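Local coordinates for periplasmic binding protein (Veillonella parvula, PDB 4N01) that probably captures a solute, perhaps an iron-siderophore or a related chelate, in the periplasm and delivers it to a membrane transporter, at residues V67-A72 with D133-R138. Sequence-based numbering, arbitrary orientation.
Sequences VSMSQA and DSFSKR
The Phe-135 ring carries the CB of its own neighbour Ser-134 over one face, nearer its rim than its centre, at 3.8 Å from the ring plane, while Met-69 approaches obliquely, its CG 4.2 Å from CZ. Ala-142 and Met-145 of helix 142-147 also touch the ring, and a flat hydrocarbon suits such a buried place. Farther along the loop, the Arg-138 guanidinium receives Asp-133 OD2 in plane at its edge, NH1 to OD2 2.8 Å, and its NH2 hydrogen-bonds to O3 of a glycerol, probably from the crystallisation liquor.

Met-69, a selenomethionine here, and Ser-134 point their CB atoms at each other across the contact. Met-69 CB lies 3.5 Å from Ser-134 CB, a close carbon-carbon approach, which a residue as small as serine permits. The Met-69 chain, with CG beside the backbone N, bends at both chi2 (-75°) and chi3 (-83°), curling CE to 3.6 Å from Ser-134 O; an unbranched, flexible side chain can follow such a path.

The contact joins two loops at the carboxyl ends of strands 66-68 and 127-129, neighbours in a five-stranded parallel sheet. The carboxyl end of such parallel sheets commonly forms the binding site; a glycerol, probably from the same source, lies about 5 Å from the Ser-70 side chain, which may mark a pocket.

Beside the apolar patch, Ser-70 OG and Ser-134 OG approach to 3.2 Å. Their firmer partner is Trp-131: Ser-70 OG accepts from its N, and Ser-134 OG donates to its O. Serine suits both places, since one short hydroxyl serves buried backbone. Ser-70 occupies the N-cap position of helix 71-79, yet its hydroxyl makes no capping bond. Asp-133 O takes two donors from Ser-136, its N and its OG. Ser-136 OG lies 2.6 Å from Asp-133 O, tilted 16° from the carbonyl plane.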
ATOM      1  N   VAL A  67       6.309 -12.811  11.924  1.00 18.82           N
ATOM      2  CA  VAL A  67       4.866 -12.743  11.746  1.00 19.08           C
ATOM      3  C   VAL A  67       4.508 -11.446  11.044  1.00 21.35           C
ATOM      4  O   VAL A  67       4.925 -10.361  11.467  1.00 19.26           O
ATOM      5  CB  VAL A  67       4.102 -12.812  13.087  1.00 20.00           C
ATOM      6  CG1 VAL A  67       2.620 -12.490  12.878  1.00 20.47           C
ATOM      7  CG2 VAL A  67       4.271 -14.205  13.736  1.00 20.72           C
ATOM      8  N   SER A  68       3.738 -11.554   9.969  1.00 18.31           N
ATOM      9  CA  SER A  68       3.258 -10.365   9.289  1.00 20.84           C
ATOM     10  C   SER A  68       1.787 -10.139   9.633  1.00 19.08           C
ATOM     11  O   SER A  68       0.951 -11.016   9.418  1.00 18.82           O
ATOM     12  CB  SER A  68       3.430 -10.497   7.779  1.00 17.96           C
ATOM     13  OG  SER A  68       2.805  -9.401   7.132  1.00 19.59           O
HETATM   14  N   MSE A  69       1.480  -8.963  10.173  1.00 18.59           N
HETATM   15  CA  MSE A  69       0.126  -8.646  10.626  1.00 20.20           C
HETATM   16  C   MSE A  69      -0.728  -7.976   9.549  1.00 21.95           C
HETATM   17  O   MSE A  69      -1.897  -7.675   9.789  1.00 23.01           O
HETATM   18  CB  MSE A  69       0.188  -7.719  11.851  1.00 21.45           C
HETATM   19  CG  MSE A  69       0.924  -8.294  13.046  1.00 21.23           C
HETATM   20 SE   MSE A  69      -0.080  -9.660  14.013  0.57 25.58          SE
HETATM   21  CE  MSE A  69      -1.175  -8.477  15.136  1.00 28.89           C
ATOM     22  N   SER A  70      -0.153  -7.722   8.374  1.00 19.95           N
ATOM     23  CA  SER A  70      -0.885  -7.020   7.313  1.00 17.88           C
ATOM     24  C   SER A  70      -0.566  -7.619   5.955  1.00 20.79           C
ATOM     25  O   SER A  70       0.522  -8.171   5.756  1.00 17.03           O
ATOM     26  CB  SER A  70      -0.510  -5.536   7.294  1.00 17.70           C
ATOM     27  OG  SER A  70      -0.684  -4.955   8.583  1.00 21.31           O
ATOM     28  N   GLN A  71      -1.490  -7.505   5.006  1.00 20.93           N
ATOM     29  CA  GLN A  71      -1.235  -8.097   3.700  1.00 16.97           C
ATOM     30  C   GLN A  71      -0.063  -7.443   2.972  1.00 16.38           C
ATOM     31  O   GLN A  71       0.706  -8.129   2.280  1.00 16.18           O
ATOM     32  CB  GLN A  71      -2.479  -8.065   2.813  1.00 17.18           C
ATOM     33  CG  GLN A  71      -2.229  -8.704   1.453  1.00 22.03           C
ATOM     34  CD  GLN A  71      -3.501  -8.943   0.671  1.00 22.94           C
ATOM     35  OE1 GLN A  71      -4.610  -8.853   1.218  1.00 19.44           O
ATOM     36  NE2 GLN A  71      -3.353  -9.240  -0.621  1.00 17.29           N
ATOM     37  N   ALA A  72       0.065  -6.124   3.120  1.00 17.38           N
ATOM     38  CA  ALA A  72       1.115  -5.382   2.433  1.00 20.28           C
ATOM     39  C   ALA A  72       2.508  -5.848   2.862  1.00 19.38           C
ATOM     40  O   ALA A  72       3.366  -6.102   2.013  1.00 17.53           O
ATOM     41  CB  ALA A  72       0.955  -3.883   2.642  1.00 22.47           C
ATOM     42  N   ASP A 133      -1.439   0.228  13.031  1.00 24.39           N
ATOM     43  CA  ASP A 133      -2.619  -0.179  13.806  1.00 27.05           C
ATOM     44  C   ASP A 133      -2.566  -1.626  14.311  1.00 28.18           C
ATOM     45  O   ASP A 133      -3.222  -1.962  15.301  1.00 30.18           O
ATOM     46  CB  ASP A 133      -3.904   0.052  13.012  1.00 34.83           C
ATOM     47  CG  ASP A 133      -4.455   1.446  13.204  1.00 56.44           C
ATOM     48  OD1 ASP A 133      -3.659   2.351  13.538  1.00 61.96           O
ATOM     49  OD2 ASP A 133      -5.679   1.632  13.023  1.00 62.90           O
ATOM     50  N   SER A 134      -1.773  -2.466  13.641  1.00 23.38           N
ATOM     51  CA  SER A 134      -1.562  -3.858  14.047  1.00 24.15           C
ATOM     52  C   SER A 134      -0.976  -3.960  15.444  1.00 30.59           C
ATOM     53  O   SER A 134      -1.059  -5.006  16.087  1.00 31.43           O
ATOM     54  CB  SER A 134      -0.578  -4.559  13.091  1.00 22.95           C
ATOM     55  OG  SER A 134      -0.983  -4.429  11.738  1.00 32.03           O
ATOM     56  N   PHE A 135      -0.356  -2.879  15.903  1.00 22.34           N
ATOM     57  CA  PHE A 135       0.359  -2.903  17.176  1.00 26.69           C
ATOM     58  C   PHE A 135      -0.294  -1.979  18.187  1.00 25.19           C
ATOM     59  O   PHE A 135       0.309  -1.605  19.192  1.00 29.49           O
ATOM     60  CB  PHE A 135       1.829  -2.562  16.934  1.00 25.79           C
ATOM     61  CG  PHE A 135       2.470  -3.457  15.906  1.00 29.75           C
ATOM     62  CD1 PHE A 135       2.834  -4.757  16.239  1.00 27.32           C
ATOM     63  CD2 PHE A 135       2.661  -3.020  14.600  1.00 26.38           C
ATOM     64  CE1 PHE A 135       3.400  -5.602  15.294  1.00 25.71           C
ATOM     65  CE2 PHE A 135       3.235  -3.863  13.642  1.00 21.60           C
ATOM     66  CZ  PHE A 135       3.601  -5.159  13.995  1.00 17.76           C
ATOM     67  N   SER A 136      -1.549  -1.641  17.908  1.00 29.86           N
ATOM     68  CA  SER A 136      -2.354  -0.789  18.778  1.00 31.49           C
ATOM     69  C   SER A 136      -3.230  -1.635  19.694  1.00 37.31           C
ATOM     70  O   SER A 136      -3.163  -2.865  19.666  1.00 34.88           O
ATOM     71  CB  SER A 136      -3.234   0.139  17.942  1.00 28.50           C
ATOM     72  OG  SER A 136      -4.214  -0.593  17.227  1.00 32.93           O
ATOM     73  N   LYS A 137      -4.067  -0.978  20.490  1.00 39.94           N
ATOM     74  CA  LYS A 137      -4.961  -1.684  21.401  1.00 45.73           C
ATOM     75  C   LYS A 137      -6.123  -2.361  20.673  1.00 46.21           C
ATOM     76  O   LYS A 137      -6.838  -3.175  21.253  1.00 54.91           O
ATOM     77  CB  LYS A 137      -5.478  -0.729  22.478  1.00 53.13           C
ATOM     78  CG  LYS A 137      -4.376  -0.166  23.364  1.00 59.26           C
ATOM     79  CD  LYS A 137      -4.949   0.673  24.495  1.00 66.68           C
ATOM     80  CE  LYS A 137      -3.854   1.171  25.429  1.00 71.59           C
ATOM     81  NZ  LYS A 137      -4.419   1.884  26.611  1.00 74.19           N
ATOM     82  N   ARG A 138      -6.300  -2.023  19.401  1.00 45.38           N
ATOM     83  CA  ARG A 138      -7.295  -2.676  18.558  1.00 48.95           C
ATOM     84  C   ARG A 138      -6.846  -4.079  18.164  1.00 47.20           C
ATOM     85  O   ARG A 138      -7.649  -4.890  17.692  1.00 44.82           O
ATOM     86  CB  ARG A 138      -7.528  -1.858  17.288  1.00 51.84           C
ATOM     87  CG  ARG A 138      -8.208  -0.521  17.507  1.00 61.12           C
ATOM     88  CD  ARG A 138      -8.477   0.150  16.172  1.00 64.97           C
ATOM     89  NE  ARG A 138      -9.121  -0.767  15.233  1.00 65.93           N
ATOM     90  CZ  ARG A 138      -8.804  -0.866  13.946  1.00 64.53           C
ATOM     91  NH1 ARG A 138      -7.847  -0.099  13.437  1.00 63.00           N
ATOM     92  NH2 ARG A 138      -9.441  -1.732  13.165  1.00 63.47           N
TER